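Local coordinates for protein coenzyme A transferase (Yersinia pestis, PDB 3QLI) that probably transfers coenzyme A between acyl-CoA thioesters and carboxylic acids such as acetate, at residues L135-H146 against G162-S172; L286-T294 against A311-N321. All blocks are in the same frame, centred on the assembly; numbering follows the deposited sequence.

Interaction 1 (L135-H146 against G162-S172)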
loop_
_atom_site.group_PDB
_atom_site.type_symbol
_atom_site.label_atom_id
_atom_site.label_comp_id
_atom_site.label_asym_id
_atom_site.label_seq_id
_atom_site.Cartn_x
_atom_site.Cartn_y
_atom_site.Cartn_z
ATOM N N LEU A 135 -0.176 -6.690 -17.578
ATOM C CA LEU A 135 0.387 -7.231 -18.813
ATOM C C LEU A 135 -0.696 -7.518 -19.860
ATOM O O LEU A 135 -0.540 -7.219 -21.049
ATOM C CB LEU A 135 1.195 -8.502 -18.516
ATOM C CG LEU A 135 2.519 -8.212 -17.813
ATOM C CD1 LEU A 135 3.075 -9.462 -17.124
ATOM C CD2 LEU A 135 3.530 -7.639 -18.815
ATOM N N ALA A 136 -1.801 -8.091 -19.410
ATOM C CA ALA A 136 -2.830 -8.554 -20.331
ATOM C C ALA A 136 -3.639 -7.389 -20.878
ATOM O O ALA A 136 -4.111 -7.428 -22.020
ATOM C CB ALA A 136 -3.743 -9.548 -19.639
ATOM N N GLU A 137 -3.799 -6.351 -20.065
ATOM C CA GLU A 137 -4.789 -5.320 -20.372
ATOM C C GLU A 137 -4.188 -3.956 -20.714
ATOM O O GLU A 137 -4.360 -3.487 -21.821
ATOM C CB GLU A 137 -5.843 -5.216 -19.259
ATOM C CG GLU A 137 -6.744 -6.453 -19.215
ATOM C CD GLU A 137 -7.750 -6.448 -18.073
ATOM O OE1 GLU A 137 -8.070 -5.368 -17.528
ATOM O OE2 GLU A 137 -8.223 -7.549 -17.721
ATOM N N GLU A 138 -3.485 -3.316 -19.785
ATOM C CA GLU A 138 -2.924 -2.006 -20.108
ATOM C C GLU A 138 -1.818 -2.106 -21.142
ATOM O O GLU A 138 -1.748 -1.303 -22.068
ATOM C CB GLU A 138 -2.408 -1.284 -18.864
ATOM C CG GLU A 138 -3.494 -0.493 -18.123
ATOM C CD GLU A 138 -4.149 -1.324 -17.046
ATOM O OE1 GLU A 138 -4.031 -2.574 -17.093
ATOM O OE2 GLU A 138 -4.786 -0.736 -16.153
ATOM N N ILE A 139 -0.954 -3.099 -20.986
ATOM C CA ILE A 139 0.192 -3.235 -21.879
ATOM C C ILE A 139 -0.159 -4.048 -23.114
ATOM O O ILE A 139 0.010 -3.583 -24.249
ATOM C CB ILE A 139 1.377 -3.873 -21.137
ATOM C CG1 ILE A 139 1.861 -2.928 -20.023
ATOM C CG2 ILE A 139 2.495 -4.229 -22.125
ATOM C CD1 ILE A 139 2.776 -3.600 -18.986
ATOM N N GLY A 140 -0.640 -5.266 -22.894
ATOM C CA GLY A 140 -1.027 -6.132 -23.991
ATOM C C GLY A 140 0.174 -6.938 -24.444
ATOM O O GLY A 140 1.236 -6.385 -24.707
ATOM N N ILE A 141 0.011 -8.253 -24.524
ATOM C CA ILE A 141 1.120 -9.126 -24.893
ATOM C C ILE A 141 0.794 -9.875 -26.177
ATOM O O ILE A 141 -0.224 -10.559 -26.276
ATOM C CB ILE A 141 1.449 -10.127 -23.763
ATOM C CG1 ILE A 141 1.885 -9.375 -22.495
ATOM C CG2 ILE A 141 2.509 -11.162 -24.230
ATOM C CD1 ILE A 141 3.129 -8.482 -22.665
ATOM N N ASP A 142 1.650 -9.725 -27.177
ATOM C CA ASP A 142 1.429 -10.400 -28.452
ATOM C C ASP A 142 1.946 -11.843 -28.441
ATOM O O ASP A 142 1.312 -12.746 -28.990
ATOM C CB ASP A 142 2.057 -9.576 -29.580
ATOM C CG ASP A 142 1.503 -8.162 -29.616
ATOM O OD1 ASP A 142 0.343 -8.015 -30.041
ATOM O OD2 ASP A 142 2.205 -7.207 -29.205
ATOM N N THR A 143 3.091 -12.054 -27.806
ATOM C CA THR A 143 3.689 -13.390 -27.719
ATOM C C THR A 143 4.145 -13.658 -26.301
ATOM O O THR A 143 4.794 -12.807 -25.677
ATOM C CB THR A 143 4.926 -13.538 -28.641
ATOM O OG1 THR A 143 4.562 -13.244 -29.995
ATOM C CG2 THR A 143 5.459 -14.976 -28.575
ATOM N N PHE A 144 3.785 -14.833 -25.788
ATOM C CA PHE A 144 4.259 -15.283 -24.488
ATOM C C PHE A 144 5.013 -16.610 -24.643
ATOM O O PHE A 144 4.552 -17.499 -25.364
ATOM C CB PHE A 144 3.086 -15.446 -23.512
ATOM C CG PHE A 144 3.523 -15.658 -22.091
ATOM C CD1 PHE A 144 4.160 -14.639 -21.393
ATOM C CD2 PHE A 144 3.313 -16.878 -21.456
ATOM C CE1 PHE A 144 4.577 -14.822 -20.089
ATOM C CE2 PHE A 144 3.746 -17.074 -20.137
ATOM C CZ PHE A 144 4.371 -16.054 -19.457
ATOM N N MET A 145 6.177 -16.720 -23.996
ATOM C CA MET A 145 6.997 -17.936 -24.063
ATOM C C MET A 145 7.318 -18.416 -22.647
ATOM O O MET A 145 7.678 -17.615 -21.783
ATOM C CB MET A 145 8.298 -17.668 -24.857
ATOM C CG MET A 145 8.045 -16.870 -26.151
ATOM S SD MET A 145 9.345 -17.029 -27.413
ATOM C CE MET A 145 10.702 -16.295 -26.510
ATOM N N HIS A 146 7.200 -19.721 -22.412
ATOM C CA HIS A 146 7.365 -20.284 -21.063
ATOM C C HIS A 146 7.807 -21.750 -21.215
ATOM O O HIS A 146 7.300 -22.467 -22.090
ATOM C CB HIS A 146 6.016 -20.191 -20.327
ATOM C CG HIS A 146 6.090 -20.283 -18.825
ATOM N ND1 HIS A 146 6.339 -21.464 -18.149
ATOM C CD2 HIS A 146 5.846 -19.354 -17.870
ATOM C CE1 HIS A 146 6.288 -21.242 -16.843
ATOM N NE2 HIS A 146 5.994 -19.969 -16.646
ATOM N N GLY A 162 6.511 -21.943 -12.396
ATOM C CA GLY A 162 5.841 -20.666 -12.503
ATOM C C GLY A 162 4.337 -20.625 -12.676
ATOM O O GLY A 162 3.759 -21.367 -13.464
ATOM N N ASN A 163 3.708 -19.747 -11.906
ATOM C CA ASN A 163 2.286 -19.474 -12.004
ATOM C C ASN A 163 2.284 -17.967 -12.178
ATOM O O ASN A 163 2.181 -17.466 -13.296
ATOM C CB ASN A 163 1.525 -19.902 -10.753
ATOM C CG ASN A 163 0.027 -19.994 -10.992
ATOM O OD1 ASN A 163 -0.597 -19.030 -11.428
ATOM N ND2 ASN A 163 -0.552 -21.155 -10.710
ATOM N N ASP A 164 2.396 -17.241 -11.070
ATOM C CA ASP A 164 2.541 -15.793 -11.128
ATOM C C ASP A 164 1.534 -15.171 -12.084
ATOM O O ASP A 164 0.331 -15.394 -11.978
ATOM C CB ASP A 164 3.979 -15.393 -11.487
ATOM C CG ASP A 164 4.545 -16.194 -12.646
ATOM O OD1 ASP A 164 5.044 -17.314 -12.418
ATOM O OD2 ASP A 164 4.499 -15.693 -13.785
ATOM N N TYR A 165 2.058 -14.369 -13.007
ATOM C CA TYR A 165 1.260 -13.737 -14.047
ATOM C C TYR A 165 1.261 -14.625 -15.288
ATOM O O TYR A 165 0.520 -14.385 -16.237
ATOM C CB TYR A 165 1.849 -12.375 -14.410
ATOM C CG TYR A 165 3.292 -12.439 -14.868
ATOM C CD1 TYR A 165 3.613 -12.771 -16.178
ATOM C CD2 TYR A 165 4.331 -12.171 -13.989
ATOM C CE1 TYR A 165 4.929 -12.832 -16.599
ATOM C CE2 TYR A 165 5.649 -12.230 -14.399
ATOM C CZ TYR A 165 5.944 -12.561 -15.704
ATOM O OH TYR A 165 7.256 -12.618 -16.113
ATOM N N SER A 166 2.099 -15.658 -15.264
ATOM C CA SER A 166 2.243 -16.566 -16.397
ATOM C C SER A 166 0.966 -17.320 -16.750
ATOM O O SER A 166 0.642 -17.483 -17.922
ATOM C CB SER A 166 3.382 -17.559 -16.144
ATOM O OG SER A 166 4.639 -16.907 -16.137
ATOM N N SER A 167 0.241 -17.780 -15.740
ATOM C CA SER A 167 -0.999 -18.521 -15.996
ATOM C C SER A 167 -2.076 -17.675 -16.684
ATOM O O SER A 167 -2.910 -18.198 -17.430
ATOM C CB SER A 167 -1.544 -19.154 -14.704
ATOM O OG SER A 167 -1.863 -18.158 -13.747
ATOM N N ARG A 168 -2.068 -16.371 -16.432
ATOM C CA ARG A 168 -2.966 -15.461 -17.149
ATOM C C ARG A 168 -2.463 -15.136 -18.564
ATOM O O ARG A 168 -3.221 -15.188 -19.542
ATOM C CB ARG A 168 -3.127 -14.150 -16.367
ATOM C CG ARG A 168 -3.817 -13.017 -17.144
ATOM C CD ARG A 168 -5.275 -13.332 -17.421
ATOM N NE ARG A 168 -5.950 -12.263 -18.171
ATOM C CZ ARG A 168 -6.466 -11.164 -17.626
ATOM N NH1 ARG A 168 -6.381 -10.958 -16.315
ATOM N NH2 ARG A 168 -7.056 -10.258 -18.400
ATOM N N ILE A 169 -1.187 -14.788 -18.673
ATOM C CA ILE A 169 -0.679 -14.278 -19.943
ATOM C C ILE A 169 -0.553 -15.400 -20.971
ATOM O O ILE A 169 -0.649 -15.143 -22.168
ATOM C CB ILE A 169 0.658 -13.536 -19.789
ATOM C CG1 ILE A 169 0.506 -12.399 -18.774
ATOM C CG2 ILE A 169 1.126 -12.992 -21.154
ATOM C CD1 ILE A 169 -0.704 -11.492 -19.057
ATOM N N ALA A 170 -0.352 -16.636 -20.507
ATOM C CA ALA A 170 -0.328 -17.797 -21.411
ATOM C C ALA A 170 -1.641 -17.896 -22.171
ATOM O O ALA A 170 -1.682 -18.339 -23.327
ATOM C CB ALA A 170 -0.058 -19.093 -20.638
ATOM N N ARG A 171 -2.711 -17.470 -21.512
ATOM C CA ARG A 171 -4.049 -17.504 -22.085
ATOM C C ARG A 171 -4.413 -16.191 -22.776
ATOM O O ARG A 171 -5.058 -16.199 -23.823
ATOM C CB ARG A 171 -5.084 -17.857 -21.006
ATOM C CG ARG A 171 -4.848 -19.256 -20.421
ATOM C CD ARG A 171 -5.573 -19.495 -19.126
ATOM N NE ARG A 171 -5.622 -20.924 -18.812
ATOM C CZ ARG A 171 -4.658 -21.606 -18.192
ATOM N NH1 ARG A 171 -3.528 -21.002 -17.803
ATOM N NH2 ARG A 171 -4.831 -22.905 -17.959
ATOM N N SER A 172 -3.980 -15.064 -22.222
ATOM C CA SER A 172 -4.328 -13.776 -22.827
ATOM C C SER A 172 -3.422 -13.359 -23.996
ATOM O O SER A 172 -3.857 -12.623 -24.861
ATOM C CB SER A 172 -4.394 -12.661 -21.781
ATOM O OG SER A 172 -5.490 -12.886 -20.899
HETATM O O HOH W 1 -8.133 -8.801 -14.957
HETATM O O HOH W 2 7.075 -18.190 -14.466
#
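Glu137 OE2 takes two donors, Arg168 NH2 and a water. Arg168 NH2 donates to it at 3.0 Å, a nearly straight bond (163°) that lies in the guanidinium plane and meets the anti lone pair of the carboxylate oxygen, while the water bridges OE2 to Arg168 NH1. A bend in the arginine chain at its second torsion (chi2 67°) turns the group toward the 135-139 helix, and its rotation is fixed by NE, which donates to Ser172 OG at 2.8 Å. Ala136 CB covers one guanidinium face, so an apolar group backs the ion pair.

Ile169 is the central apolar residue: its CD1 reaches Leu135 CB at 3.6 Å, and its CG2 touches Ile141 and Phe144. With CG anti to the backbone N (chi1 -169°), the Phe144 ring is laid under Ile169 CB, 4.1 Å from the ring centroid, and presents its edge to Ser166 OG. Leu135 CD1 sits over one face of Tyr165; Asp164 OD2 occupies the other. That oxygen also caps the 166-172 helix, accepting from Ser166 N at 2.8 Å and from Ser166 OG at 2.7 Å. Asp164 OD1 is joined to His146 NE2 through a second water.

Together these contacts pack one beta-alpha-beta crossover of the Rossmann-like N-terminal sheet: strand 143-148 runs beneath helix 166-172, which leads into the parallel neighbour 175-180, where Phe176 meets Ala170. Tyr165 OH bonds to Met44 O at the adjoining strand 41-44, and helix 131-139 flanks helix 166-172.

Interaction 2 (L286-T294 against A311-N321)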
loop_
_atom_site.group_PDB
_atom_site.type_symbol
_atom_site.label_atom_id
_atom_site.label_comp_id
_atom_site.label_asym_id
_atom_site.label_seq_id
_atom_site.Cartn_x
_atom_site.Cartn_y
_atom_site.Cartn_z
ATOM N N LEU A 286 -7.812 -20.802 4.135
ATOM C CA LEU A 286 -7.895 -21.012 2.695
ATOM C C LEU A 286 -6.908 -22.089 2.285
ATOM O O LEU A 286 -5.860 -22.248 2.917
ATOM C CB LEU A 286 -7.565 -19.716 1.942
ATOM C CG LEU A 286 -8.444 -18.511 2.264
ATOM C CD1 LEU A 286 -8.041 -17.274 1.415
ATOM C CD2 LEU A 286 -9.912 -18.870 2.044
ATOM N N ASP A 287 -7.224 -22.813 1.214
ATOM C CA ASP A 287 -6.308 -23.821 0.689
ATOM C C ASP A 287 -5.875 -24.798 1.772
ATOM O O ASP A 287 -4.709 -25.196 1.854
ATOM C CB ASP A 287 -5.088 -23.142 0.082
ATOM C CG ASP A 287 -5.470 -22.053 -0.905
ATOM O OD1 ASP A 287 -5.946 -22.385 -2.010
ATOM O OD2 ASP A 287 -5.310 -20.869 -0.567
ATOM N N ARG A 288 -6.811 -25.178 2.629
ATOM C CA ARG A 288 -6.435 -26.052 3.726
ATOM C C ARG A 288 -5.835 -27.338 3.181
ATOM O O ARG A 288 -6.335 -27.924 2.210
ATOM C CB ARG A 288 -7.632 -26.333 4.645
ATOM C CG ARG A 288 -7.267 -27.182 5.868
ATOM C CD ARG A 288 -8.442 -27.293 6.841
ATOM N NE ARG A 288 -8.218 -28.352 7.824
ATOM C CZ ARG A 288 -8.719 -28.350 9.059
ATOM N NH1 ARG A 288 -9.472 -27.332 9.470
ATOM N NH2 ARG A 288 -8.460 -29.358 9.887
ATOM N N GLY A 289 -4.736 -27.767 3.783
ATOM C CA GLY A 289 -4.094 -29.001 3.371
ATOM C C GLY A 289 -3.054 -28.850 2.267
ATOM O O GLY A 289 -2.376 -29.813 1.922
ATOM N N ARG A 290 -2.915 -27.656 1.700
ATOM C CA ARG A 290 -1.974 -27.495 0.586
ATOM C C ARG A 290 -1.091 -26.260 0.743
ATOM O O ARG A 290 -1.540 -25.226 1.231
ATOM C CB ARG A 290 -2.693 -27.518 -0.772
ATOM C CG ARG A 290 -3.601 -26.344 -1.021
ATOM C CD ARG A 290 -4.577 -26.595 -2.170
ATOM N NE ARG A 290 -5.518 -25.477 -2.299
ATOM C CZ ARG A 290 -6.615 -25.498 -3.048
ATOM N NH1 ARG A 290 -6.927 -26.581 -3.759
ATOM N NH2 ARG A 290 -7.402 -24.435 -3.082
ATOM N N SER A 291 0.179 -26.396 0.363
ATOM C CA SER A 291 1.120 -25.286 0.422
ATOM C C SER A 291 0.954 -24.451 -0.844
ATOM O O SER A 291 1.083 -24.968 -1.957
ATOM C CB SER A 291 2.562 -25.796 0.522
ATOM O OG SER A 291 2.796 -26.472 1.747
ATOM N N VAL A 292 0.650 -23.170 -0.669
ATOM C CA VAL A 292 0.379 -22.271 -1.801
ATOM C C VAL A 292 1.572 -21.364 -2.071
ATOM O O VAL A 292 2.185 -20.838 -1.123
ATOM C CB VAL A 292 -0.889 -21.419 -1.527
ATOM C CG1 VAL A 292 -1.017 -20.282 -2.525
ATOM C CG2 VAL A 292 -2.136 -22.309 -1.559
ATOM N N PHE A 293 1.907 -21.196 -3.359
ATOM C CA PHE A 293 2.999 -20.321 -3.789
ATOM C C PHE A 293 2.681 -19.798 -5.192
ATOM O O PHE A 293 1.814 -20.347 -5.873
ATOM C CB PHE A 293 4.341 -21.070 -3.808
ATOM C CG PHE A 293 4.457 -22.092 -4.924
ATOM C CD1 PHE A 293 5.206 -21.819 -6.062
ATOM C CD2 PHE A 293 3.792 -23.319 -4.837
ATOM C CE1 PHE A 293 5.311 -22.746 -7.096
ATOM C CE2 PHE A 293 3.887 -24.260 -5.865
ATOM C CZ PHE A 293 4.648 -23.975 -6.997
ATOM N N THR A 294 3.362 -18.741 -5.626
ATOM C CA THR A 294 3.109 -18.218 -6.971
ATOM C C THR A 294 4.259 -18.451 -7.964
ATOM O O THR A 294 4.019 -18.572 -9.160
ATOM C CB THR A 294 2.648 -16.738 -6.964
ATOM O OG1 THR A 294 1.832 -16.496 -8.116
ATOM C CG2 THR A 294 3.828 -15.761 -6.947
ATOM N N ALA A 311 0.195 -32.093 -2.323
ATOM C CA ALA A 311 0.015 -31.125 -1.242
ATOM C C ALA A 311 0.710 -29.793 -1.505
ATOM O O ALA A 311 0.869 -28.982 -0.596
ATOM C CB ALA A 311 0.463 -31.706 0.100
ATOM N N ILE A 312 1.133 -29.573 -2.746
ATOM C CA ILE A 312 1.699 -28.285 -3.138
ATOM C C ILE A 312 0.827 -27.771 -4.276
ATOM O O ILE A 312 0.497 -28.520 -5.202
ATOM C CB ILE A 312 3.196 -28.408 -3.552
ATOM C CG1 ILE A 312 4.037 -28.876 -2.361
ATOM C CG2 ILE A 312 3.758 -27.073 -4.064
ATOM C CD1 ILE A 312 5.483 -29.225 -2.708
ATOM N N PHE A 313 0.418 -26.508 -4.198
ATOM C CA PHE A 313 -0.575 -26.002 -5.146
ATOM C C PHE A 313 -0.253 -24.571 -5.539
ATOM O O PHE A 313 -0.449 -23.663 -4.744
ATOM C CB PHE A 313 -1.970 -26.081 -4.505
ATOM C CG PHE A 313 -3.109 -25.919 -5.477
ATOM C CD1 PHE A 313 -3.474 -26.962 -6.315
ATOM C CD2 PHE A 313 -3.846 -24.751 -5.515
ATOM C CE1 PHE A 313 -4.532 -26.823 -7.200
ATOM C CE2 PHE A 313 -4.906 -24.607 -6.386
ATOM C CZ PHE A 313 -5.249 -25.642 -7.238
ATOM N N SER A 314 0.241 -24.359 -6.759
ATOM C CA SER A 314 0.548 -22.999 -7.179
ATOM C C SER A 314 -0.733 -22.226 -7.492
ATOM O O SER A 314 -1.731 -22.789 -7.964
ATOM C CB SER A 314 1.487 -22.984 -8.386
ATOM O OG SER A 314 0.819 -23.462 -9.530
ATOM N N ARG A 315 -0.703 -20.929 -7.214
ATOM C CA ARG A 315 -1.815 -20.058 -7.578
ATOM C C ARG A 315 -1.295 -18.740 -8.148
ATOM O O ARG A 315 -0.146 -18.361 -7.906
ATOM C CB ARG A 315 -2.745 -19.855 -6.374
ATOM C CG ARG A 315 -3.311 -21.190 -5.862
ATOM C CD ARG A 315 -4.530 -21.025 -4.953
ATOM N NE ARG A 315 -5.653 -20.414 -5.650
ATOM C CZ ARG A 315 -6.900 -20.375 -5.185
ATOM N NH1 ARG A 315 -7.190 -20.928 -4.014
ATOM N NH2 ARG A 315 -7.864 -19.789 -5.902
ATOM N N PRO A 316 -2.125 -18.046 -8.936
ATOM C CA PRO A 316 -1.664 -16.814 -9.596
ATOM C C PRO A 316 -1.362 -15.696 -8.614
ATOM O O PRO A 316 -1.908 -15.680 -7.511
ATOM C CB PRO A 316 -2.852 -16.416 -10.489
ATOM C CG PRO A 316 -4.022 -17.219 -9.992
ATOM C CD PRO A 316 -3.442 -18.479 -9.426
ATOM N N VAL A 317 -0.523 -14.752 -9.031
ATOM C CA VAL A 317 -0.005 -13.753 -8.096
ATOM C C VAL A 317 -1.087 -12.793 -7.604
ATOM O O VAL A 317 -1.004 -12.285 -6.489
ATOM C CB VAL A 317 1.201 -12.985 -8.690
ATOM C CG1 VAL A 317 0.773 -12.200 -9.953
ATOM C CG2 VAL A 317 1.842 -12.087 -7.632
ATOM N N ASP A 318 -2.129 -12.576 -8.405
ATOM C CA ASP A 318 -3.190 -11.670 -7.971
ATOM C C ASP A 318 -4.058 -12.299 -6.876
ATOM O O ASP A 318 -4.844 -11.610 -6.231
ATOM C CB ASP A 318 -4.039 -11.170 -9.152
ATOM C CG ASP A 318 -4.620 -12.306 -9.995
ATOM O OD1 ASP A 318 -3.916 -13.293 -10.305
ATOM O OD2 ASP A 318 -5.802 -12.196 -10.367
ATOM N N TYR A 319 -3.903 -13.603 -6.661
ATOM C CA TYR A 319 -4.496 -14.264 -5.484
ATOM C C TYR A 319 -3.495 -14.291 -4.339
ATOM O O TYR A 319 -3.761 -13.818 -3.225
ATOM C CB TYR A 319 -4.908 -15.699 -5.835
ATOM C CG TYR A 319 -5.399 -16.555 -4.668
ATOM C CD1 TYR A 319 -6.739 -16.556 -4.297
ATOM C CD2 TYR A 319 -4.527 -17.377 -3.955
ATOM C CE1 TYR A 319 -7.195 -17.334 -3.250
ATOM C CE2 TYR A 319 -4.979 -18.157 -2.902
ATOM C CZ TYR A 319 -6.319 -18.130 -2.557
ATOM O OH TYR A 319 -6.786 -18.914 -1.515
ATOM N N VAL A 320 -2.330 -14.859 -4.616
ATOM C CA VAL A 320 -1.365 -15.125 -3.563
ATOM C C VAL A 320 -0.933 -13.853 -2.851
ATOM O O VAL A 320 -0.804 -13.839 -1.617
ATOM C CB VAL A 320 -0.119 -15.833 -4.122
ATOM C CG1 VAL A 320 0.976 -15.903 -3.061
ATOM C CG2 VAL A 320 -0.493 -17.232 -4.647
ATOM N N ASN A 321 -0.696 -12.795 -3.625
ATOM C CA ASN A 321 -0.192 -11.541 -3.069
ATOM C C ASN A 321 -1.295 -10.516 -2.778
ATOM O O ASN A 321 -0.997 -9.353 -2.545
ATOM C CB ASN A 321 0.863 -10.902 -3.999
ATOM C CG ASN A 321 2.221 -11.563 -3.877
ATOM O OD1 ASN A 321 2.330 -12.785 -3.955
ATOM N ND2 ASN A 321 3.268 -10.758 -3.638
HETATM O O HOH W 3 2.582 -29.061 1.533
#
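Strands 291-293 and 312-314 form a short, weakly bonded two-stranded parallel sheet, with helix 300-306 in the connection between them. Its backbone bonds run from Ser291 N to Ala311 O, from Phe313 N to Ser291 O, and from Arg315 N to Phe293 O; a water also links Ala311 O to Ser291 OG, which has a further partner in Asn281.

Ionic contacts centre on Asp287, which precedes the strand in a type II turn. Arg315 NH1 meets the syn lone pair of Asp287 OD1 at 2.8 Å, Arg290 NH2 reaches the same oxygen on its anti side at 2.7 Å, and Tyr319 OH donates to OD2 at 2.6 Å. By accepting from both arginines on one oxygen, the carboxylate probably offsets the closeness of their guanidinium groups. Arg315 NH2 continues the network to Glu190.

Two guanidinium groups lie against aromatic faces. That of Arg290 rests on the Phe313 ring, centres 4.1 Å apart and planes 7° from parallel, a stacked cation-pi pair. Arg315 CZ sits over the centre of the Tyr319 ring.

Among apolar contacts, Phe293 CE2 presses on Ile312 CG2 at 3.3 Å, while Ser314 CB comes over the face of the same ring. On the face with Phe313, Val292 CG1 slides past Val320 CG2 at 3.8 Å.

Just after helix 317-320, Asn321 ND2 bonds to Glu264, to which CoA is covalently attached in another crystal structure of this protein. Thr294, its OG1 swung away from the backbone N (chi1 -152°), donates from OG1 to Arg315 O at 2.7 Å, in the carbonyl plane.

The two interactions follow one another in series along the chain, interaction 1 closing before interaction 2 opens, and their centres lie about 19 Å apart. The first belongs to the six-stranded parallel sheet of the N-terminal half; the second is built on a short parallel strand pair next to strand 260-261. They meet directly at the loop before helix 166-172: Asn163 ND2 probably bonds to Ser314 OG (2.9 Å) and Asn163 N to Thr294 O (3.0 Å). Val317 also packs on Pro132 of helix 131-139. This meeting point lies near Glu264, the covalent CoA residue, whose side chain is about 9 Å from that of Tyr165.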